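Diaminopimelate decarboxylase (Aquifex aeolicus, PDB 2P3E) probably catalyses the pyridoxal-phosphate-dependent decarboxylation of meso-diaminopimelate to L-lysine, the closing step of lysine biosynthesis. Local coordinates at residues A119-I124 / L145-R150; R103-G108 / M126-S131; V199-H204 / F234-L239. One frame throughout, in Å; residues are numbered along the deposited sequence.

Contact 1 of 3, residues A119-I124 / L145-R150; sequences AVDSEI and LGKKAR
V120 and L145 touch where helix 113-121 of a TIM barrel packs beside the chain leading into strand 149-156, V120 CG1 lying 3.7 Å from L145 CD2. This is the tight, apolar part. With CG1 anti to the backbone N (chi1 168°), the other branch, CG2, stands beside that N and comes 4.1 Å from A149 CB. A branched valine fills the space between helix and strand, while small alanine lets the helix come close; F127 of strand 126-129 touches both.

The polar part gathers where E123, with positive phi, follows the helix in a Schellman motif. R150 is long enough to reach this turn from the strand. Its NH2 bonds I124 O at 2.7 Å, near the guanidinium plane and fairly straight (162°), and makes a salt bridge of 3.2 Å to the anti lone pair of E123 OE1.

The solvent side is looser: K147's methylene chain passes V120 in the opposite direction and crosses D121 obliquely, CE 3.6 Å from D121 O, yet K147 NZ stays 4.6 Å from D121 OD2, too long for a salt bridge. Between turn and strand, water 3 donates to I124 O and accepts from R150 N, each at 3.0 Å.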
# COMPACT_ATOMS: atom_id res chain seq x y z
N ALA B 119 23.92 5.50 9.68
CA ALA B 119 24.55 5.88 8.42
C ALA B 119 25.88 6.62 8.66
O ALA B 119 26.85 6.39 7.96
CB ALA B 119 23.60 6.74 7.57
N VAL B 120 25.92 7.50 9.65
CA VAL B 120 27.16 8.22 9.99
C VAL B 120 28.20 7.19 10.42
O VAL B 120 29.31 7.17 9.90
CB VAL B 120 26.93 9.31 11.07
CG1 VAL B 120 28.26 9.84 11.61
CG2 VAL B 120 26.12 10.45 10.48
N ASP B 121 27.80 6.31 11.33
CA ASP B 121 28.65 5.20 11.78
C ASP B 121 29.14 4.30 10.65
O ASP B 121 30.30 3.84 10.68
CB ASP B 121 27.90 4.37 12.83
CG ASP B 121 28.84 3.80 13.87
OD1 ASP B 121 29.26 2.64 13.68
OD2 ASP B 121 29.16 4.51 14.84
N SER B 122 28.28 4.06 9.65
CA SER B 122 28.64 3.25 8.51
C SER B 122 29.60 3.98 7.57
O SER B 122 30.11 3.37 6.64
CB SER B 122 27.40 2.80 7.74
OG SER B 122 26.57 1.97 8.55
N GLU B 123 29.84 5.27 7.81
CA GLU B 123 30.71 6.09 6.94
C GLU B 123 30.26 6.06 5.46
O GLU B 123 31.05 5.78 4.55
CB GLU B 123 32.19 5.67 7.09
CG GLU B 123 32.76 5.90 8.49
CD GLU B 123 33.20 7.36 8.75
OE1 GLU B 123 33.01 8.27 7.91
OE2 GLU B 123 33.78 7.60 9.83
N ILE B 124 28.98 6.34 5.22
CA ILE B 124 28.45 6.32 3.84
C ILE B 124 29.12 7.45 3.05
O ILE B 124 29.69 8.36 3.65
CB ILE B 124 26.90 6.43 3.80
CG1 ILE B 124 26.43 7.75 4.41
CG2 ILE B 124 26.25 5.21 4.48
CD1 ILE B 124 25.01 8.15 4.02
N LEU B 145 29.69 10.77 17.68
CA LEU B 145 30.35 9.54 17.25
C LEU B 145 31.85 9.74 17.02
O LEU B 145 32.57 8.79 16.68
CB LEU B 145 29.66 8.98 15.99
CG LEU B 145 28.38 8.15 16.08
CD1 LEU B 145 27.27 8.83 16.88
CD2 LEU B 145 27.85 7.79 14.68
N GLY B 146 32.31 10.97 17.22
CA GLY B 146 33.68 11.38 16.88
C GLY B 146 33.99 11.11 15.42
O GLY B 146 35.11 10.69 15.06
N LYS B 147 33.00 11.33 14.56
CA LYS B 147 33.15 11.08 13.14
C LYS B 147 32.82 12.35 12.35
O LYS B 147 32.38 13.35 12.92
CB LYS B 147 32.25 9.92 12.68
CG LYS B 147 32.74 8.53 13.09
CD LYS B 147 32.14 7.46 12.17
CE LYS B 147 32.10 6.09 12.81
NZ LYS B 147 33.35 5.70 13.52
N LYS B 148 33.05 12.30 11.04
CA LYS B 148 32.57 13.33 10.14
C LYS B 148 31.42 12.78 9.29
O LYS B 148 31.44 11.61 8.91
CB LYS B 148 33.69 13.80 9.21
CG LYS B 148 34.91 14.40 9.90
CD LYS B 148 34.58 15.66 10.65
CE LYS B 148 35.85 16.34 11.18
NZ LYS B 148 36.36 17.29 10.16
N ALA B 149 30.42 13.62 9.02
CA ALA B 149 29.37 13.30 8.05
C ALA B 149 29.63 14.09 6.77
O ALA B 149 29.72 15.31 6.81
CB ALA B 149 27.99 13.62 8.60
N ARG B 150 29.76 13.38 5.65
CA ARG B 150 29.96 14.01 4.35
C ARG B 150 28.61 14.39 3.76
O ARG B 150 27.68 13.57 3.72
CB ARG B 150 30.70 13.06 3.42
CG ARG B 150 32.20 12.97 3.65
CD ARG B 150 32.77 11.79 2.88
NE ARG B 150 32.21 10.54 3.40
CZ ARG B 150 32.72 9.86 4.42
NH1 ARG B 150 33.82 10.29 5.03
NH2 ARG B 150 32.13 8.75 4.85
O HOH W 1 30.05 9.33 8.32
O HOH W 2 34.58 10.26 9.88
O HOH W 3 29.27 10.45 5.79

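Contact 2 of 3, residues R103-G108 / M126-S131; sequences RIVYAG and MFNVES
The ring planes of Y106 and F127 are 30° apart, but one ring is displaced well past the other; their centroids are 5.9 Å apart. Contact is oblique, Y106 CD1 to F127 CE1 at 3.8 Å, a loose aromatic packing. A119 of helix 113-121 touches both rings, and Y106 OH bonds G110 O, which suits a tyrosine here.

The backbones carrying the rings pair as parallel strands of a beta-alpha-beta unit: Y106 N donates to M126 O at 3.0 Å, and N128 N to Y106 O at 2.8 Å. On the opposite face V105 and M126 lie side by side, CG1 to CB 4.1 Å.

E130 CG, anti to the carbonyl carbon (chi1 -68°), lies 3.3 Å from G108 O; a bend at chi2 then turns the carboxylate. Its OE2 forms a salt bridge with R154 and its OE1 accepts from G177 N. An alanine here would probably leave R154 without that carboxylate, deprive G177 N of its acceptor and open a gap beside G108.

The two faces thus differ in chemistry: the rings pack against A119 and V120, whereas V105 and N128 touch E279, a probable pyridoxal phosphate ligand, consistent with this face lining the cofactor site.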
# COMPACT_ATOMS: atom_id res chain seq x y z
N ARG B 103 30.00 3.43 -1.57
CA ARG B 103 29.15 3.61 -2.76
C ARG B 103 27.68 3.89 -2.38
O ARG B 103 26.79 3.75 -3.21
CB ARG B 103 29.25 2.40 -3.67
CG ARG B 103 30.69 2.04 -4.13
CD ARG B 103 30.70 1.21 -5.42
NE ARG B 103 29.80 0.04 -5.37
CZ ARG B 103 30.18 -1.24 -5.34
NH1 ARG B 103 31.48 -1.57 -5.35
NH2 ARG B 103 29.25 -2.21 -5.31
N ILE B 104 27.43 4.29 -1.13
CA ILE B 104 26.06 4.53 -0.66
C ILE B 104 25.81 6.02 -0.42
O ILE B 104 26.61 6.69 0.27
CB ILE B 104 25.76 3.71 0.62
CG1 ILE B 104 25.90 2.21 0.32
CG2 ILE B 104 24.39 4.11 1.26
CD1 ILE B 104 25.62 1.30 1.52
N VAL B 105 24.72 6.53 -1.00
CA VAL B 105 24.27 7.90 -0.77
C VAL B 105 22.86 7.89 -0.16
O VAL B 105 22.04 7.05 -0.50
CB VAL B 105 24.33 8.78 -2.06
CG1 VAL B 105 25.78 8.91 -2.58
CG2 VAL B 105 23.42 8.20 -3.16
N TYR B 106 22.58 8.83 0.73
CA TYR B 106 21.37 8.77 1.53
C TYR B 106 20.54 10.03 1.30
O TYR B 106 20.94 11.12 1.72
CB TYR B 106 21.73 8.60 3.02
CG TYR B 106 20.60 8.26 4.03
CD1 TYR B 106 20.93 7.83 5.32
CD2 TYR B 106 19.26 8.35 3.70
CE1 TYR B 106 19.94 7.52 6.26
CE2 TYR B 106 18.26 8.04 4.64
CZ TYR B 106 18.61 7.63 5.92
OH TYR B 106 17.63 7.31 6.86
N ALA B 107 19.39 9.87 0.64
CA ALA B 107 18.50 11.00 0.34
C ALA B 107 17.22 10.99 1.17
O ALA B 107 17.02 10.14 2.02
CB ALA B 107 18.18 11.06 -1.12
N GLY B 108 16.36 11.96 0.90
CA GLY B 108 15.02 11.99 1.49
C GLY B 108 14.96 12.63 2.86
O GLY B 108 15.98 12.98 3.46
N MET B 126 27.93 9.94 1.17
CA MET B 126 27.35 11.26 1.21
C MET B 126 25.89 11.24 1.67
O MET B 126 25.11 10.41 1.22
CB MET B 126 27.42 11.82 -0.21
CG MET B 126 27.11 13.27 -0.39
SD MET B 126 27.73 13.76 -2.00
CE MET B 126 26.43 13.27 -3.15
N PHE B 127 25.56 12.17 2.56
CA PHE B 127 24.17 12.53 2.87
C PHE B 127 23.69 13.64 1.94
O PHE B 127 24.31 14.72 1.85
CB PHE B 127 24.05 13.02 4.31
CG PHE B 127 24.29 11.97 5.35
CD1 PHE B 127 23.23 11.23 5.87
CD2 PHE B 127 25.59 11.68 5.77
CE1 PHE B 127 23.47 10.23 6.83
CE2 PHE B 127 25.84 10.69 6.73
CZ PHE B 127 24.78 9.97 7.26
N ASN B 128 22.60 13.37 1.22
CA ASN B 128 21.92 14.41 0.45
C ASN B 128 20.87 15.08 1.32
O ASN B 128 19.78 14.53 1.56
CB ASN B 128 21.33 13.84 -0.86
CG ASN B 128 22.41 13.37 -1.81
OD1 ASN B 128 23.47 14.01 -1.93
ND2 ASN B 128 22.17 12.26 -2.49
N VAL B 129 21.23 16.27 1.79
CA VAL B 129 20.54 16.93 2.86
C VAL B 129 19.34 17.72 2.35
O VAL B 129 19.42 18.45 1.34
CB VAL B 129 21.51 17.82 3.71
CG1 VAL B 129 20.76 18.60 4.74
CG2 VAL B 129 22.55 16.94 4.43
N GLU B 130 18.24 17.56 3.08
CA GLU B 130 16.92 18.06 2.73
C GLU B 130 16.47 19.27 3.56
O GLU B 130 15.47 19.91 3.20
CB GLU B 130 15.91 16.91 2.86
CG GLU B 130 16.08 15.80 1.83
CD GLU B 130 15.62 16.18 0.43
OE1 GLU B 130 15.05 17.28 0.23
OE2 GLU B 130 15.82 15.35 -0.48
N SER B 131 17.18 19.58 4.65
CA SER B 131 16.86 20.77 5.44
C SER B 131 18.04 21.29 6.26
O SER B 131 19.01 20.57 6.51
CB SER B 131 15.66 20.51 6.39
OG SER B 131 16.01 19.50 7.32

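Contact 3 of 3, residues V199-H204 / F234-L239; sequences VGIHCH and FDIKYL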
# COMPACT_ATOMS: atom_id res chain seq x y z
N VAL B 199 31.01 17.90 0.56
CA VAL B 199 31.65 17.19 -0.56
C VAL B 199 30.85 17.16 -1.87
O VAL B 199 31.37 16.75 -2.91
CB VAL B 199 32.03 15.71 -0.22
CG1 VAL B 199 33.02 15.63 0.97
CG2 VAL B 199 30.78 14.86 0.05
N GLY B 200 29.59 17.57 -1.82
CA GLY B 200 28.75 17.40 -2.99
C GLY B 200 27.66 18.40 -3.24
O GLY B 200 27.40 19.29 -2.42
N ILE B 201 27.02 18.23 -4.39
CA ILE B 201 25.77 18.92 -4.74
C ILE B 201 24.86 17.83 -5.27
O ILE B 201 25.32 16.93 -5.98
CB ILE B 201 25.96 19.98 -5.87
CG1 ILE B 201 26.99 21.05 -5.46
CG2 ILE B 201 24.59 20.58 -6.30
CD1 ILE B 201 27.46 21.92 -6.61
N HIS B 202 23.57 17.91 -4.94
CA HIS B 202 22.61 16.91 -5.40
C HIS B 202 21.41 17.57 -6.07
O HIS B 202 20.91 18.60 -5.59
CB HIS B 202 22.13 16.03 -4.22
CG HIS B 202 21.08 15.02 -4.60
ND1 HIS B 202 19.84 14.89 -4.05
CD2 HIS B 202 21.19 14.03 -5.53
CE1 HIS B 202 19.22 13.85 -4.65
NE2 HIS B 202 20.04 13.32 -5.54
N CYS B 203 20.97 17.00 -7.18
CA CYS B 203 19.64 17.32 -7.70
C CYS B 203 18.92 16.06 -8.14
O CYS B 203 19.54 15.12 -8.63
CB CYS B 203 19.72 18.35 -8.83
SG CYS B 203 20.47 17.75 -10.36
N HIS B 204 17.62 16.01 -7.92
CA HIS B 204 16.80 14.94 -8.48
C HIS B 204 15.55 15.61 -9.00
O HIS B 204 14.67 15.99 -8.22
CB HIS B 204 16.47 13.87 -7.43
CG HIS B 204 15.57 12.78 -7.95
ND1 HIS B 204 16.00 11.82 -8.84
CD2 HIS B 204 14.27 12.51 -7.71
CE1 HIS B 204 15.00 11.00 -9.13
NE2 HIS B 204 13.94 11.40 -8.45
N PHE B 234 35.02 26.04 -1.72
CA PHE B 234 34.50 24.71 -1.38
C PHE B 234 35.15 23.63 -2.26
O PHE B 234 35.48 23.89 -3.43
CB PHE B 234 32.97 24.64 -1.53
CG PHE B 234 32.21 25.52 -0.58
CD1 PHE B 234 31.74 25.02 0.63
CD2 PHE B 234 31.97 26.85 -0.89
CE1 PHE B 234 31.04 25.84 1.53
CE2 PHE B 234 31.27 27.68 -0.00
CZ PHE B 234 30.80 27.17 1.20
N ASP B 235 35.32 22.44 -1.71
CA ASP B 235 35.87 21.31 -2.44
C ASP B 235 34.73 20.34 -2.78
O ASP B 235 34.44 19.41 -2.03
CB ASP B 235 36.95 20.60 -1.62
CG ASP B 235 37.63 19.46 -2.39
OD1 ASP B 235 37.46 19.35 -3.62
OD2 ASP B 235 38.33 18.65 -1.75
N ILE B 236 34.10 20.57 -3.93
CA ILE B 236 32.98 19.75 -4.38
C ILE B 236 33.53 18.57 -5.17
O ILE B 236 33.89 18.70 -6.35
CB ILE B 236 31.93 20.58 -5.19
CG1 ILE B 236 31.45 21.83 -4.42
CG2 ILE B 236 30.72 19.72 -5.61
CD1 ILE B 236 30.86 21.57 -3.00
N LYS B 237 33.59 17.42 -4.49
CA LYS B 237 34.11 16.19 -5.08
C LYS B 237 33.08 15.45 -5.93
O LYS B 237 33.45 14.77 -6.89
CB LYS B 237 34.63 15.26 -3.97
CG LYS B 237 35.75 15.83 -3.12
CD LYS B 237 35.99 14.92 -1.91
CE LYS B 237 37.06 15.48 -0.97
NZ LYS B 237 38.39 15.58 -1.63
N TYR B 238 31.79 15.61 -5.59
CA TYR B 238 30.69 14.84 -6.23
C TYR B 238 29.53 15.71 -6.72
O TYR B 238 29.10 16.64 -6.05
CB TYR B 238 30.11 13.77 -5.29
CG TYR B 238 31.20 12.93 -4.66
CD1 TYR B 238 31.83 11.91 -5.39
CD2 TYR B 238 31.60 13.17 -3.36
CE1 TYR B 238 32.86 11.14 -4.81
CE2 TYR B 238 32.61 12.41 -2.78
CZ TYR B 238 33.25 11.42 -3.51
OH TYR B 238 34.26 10.70 -2.91
N LEU B 239 29.06 15.39 -7.91
CA LEU B 239 27.85 15.98 -8.45
C LEU B 239 26.90 14.83 -8.72
O LEU B 239 27.08 14.06 -9.67
CB LEU B 239 28.12 16.75 -9.74
CG LEU B 239 29.03 17.98 -9.62
CD1 LEU B 239 29.18 18.64 -10.99
CD2 LEU B 239 28.52 18.97 -8.57
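V199 O is gripped by two backbone amides where strands 196-202 and 238-240 run parallel in the TIM barrel, the two strands of a beta-alpha-beta unit linked through helix 214-231. Y238 N donates at 2.9 Å to V199 O, and K237 N adds a weak bond to the same oxygen at 2.8 Å. Two residues on, I201 N donates to Y238 O at 3.1 Å.

G200 suits the place between them, since a CB on it would sit only 3.3 Å from Y238 O.

On one face I201 and L239 point the same way, CD1 to CD2 3.7 Å apart, and I236 crosses I201 at about a right angle, its CG2 4.0 Å from I201 CG1; aliphatic chains fill this face, where V222 and Y226 of helix 214-231 cover I201 and I236 respectively. On the other face, with CG anti to its carbonyl carbon (chi1 -49°), Y238 presents its ring edge to V199 CG2, which lies in the ring plane, 3.9 Å from Y238 CD2; M126 touches both residues.

Farther out, Y187 OH bonds G200 O, and H202 NE2 bonds E279, a probable cofactor ligand. At the exposed turn K237 CB lies over one face of the Y238 ring, toward its rim, while K237 NZ forms a salt bridge of 3.1 Å with the syn side of D235 OD2, 34° out of the carboxylate plane.

All three contacts reach the same parallel barrel sheet, but at different depths. Contact 2 is wholly buried and nearest the chain's centre; contact 3 is buried along its strands and exposed at the D235-K237 turn; contact 1 is only partly buried, its surface end rich in charge and water. Contacts 2 and 3 each pair strands by backbone bonds, whereas contact 1 sets a helix end against the start of a strand. Helix 113-121 of contact 1 connects the two strands of contact 2, and I124 CD1 packs on Y106 CB. M126 SD in turn lies against V199 and G200, joining contact 2 to contact 3, while R150 CB touches V199 from contact 1.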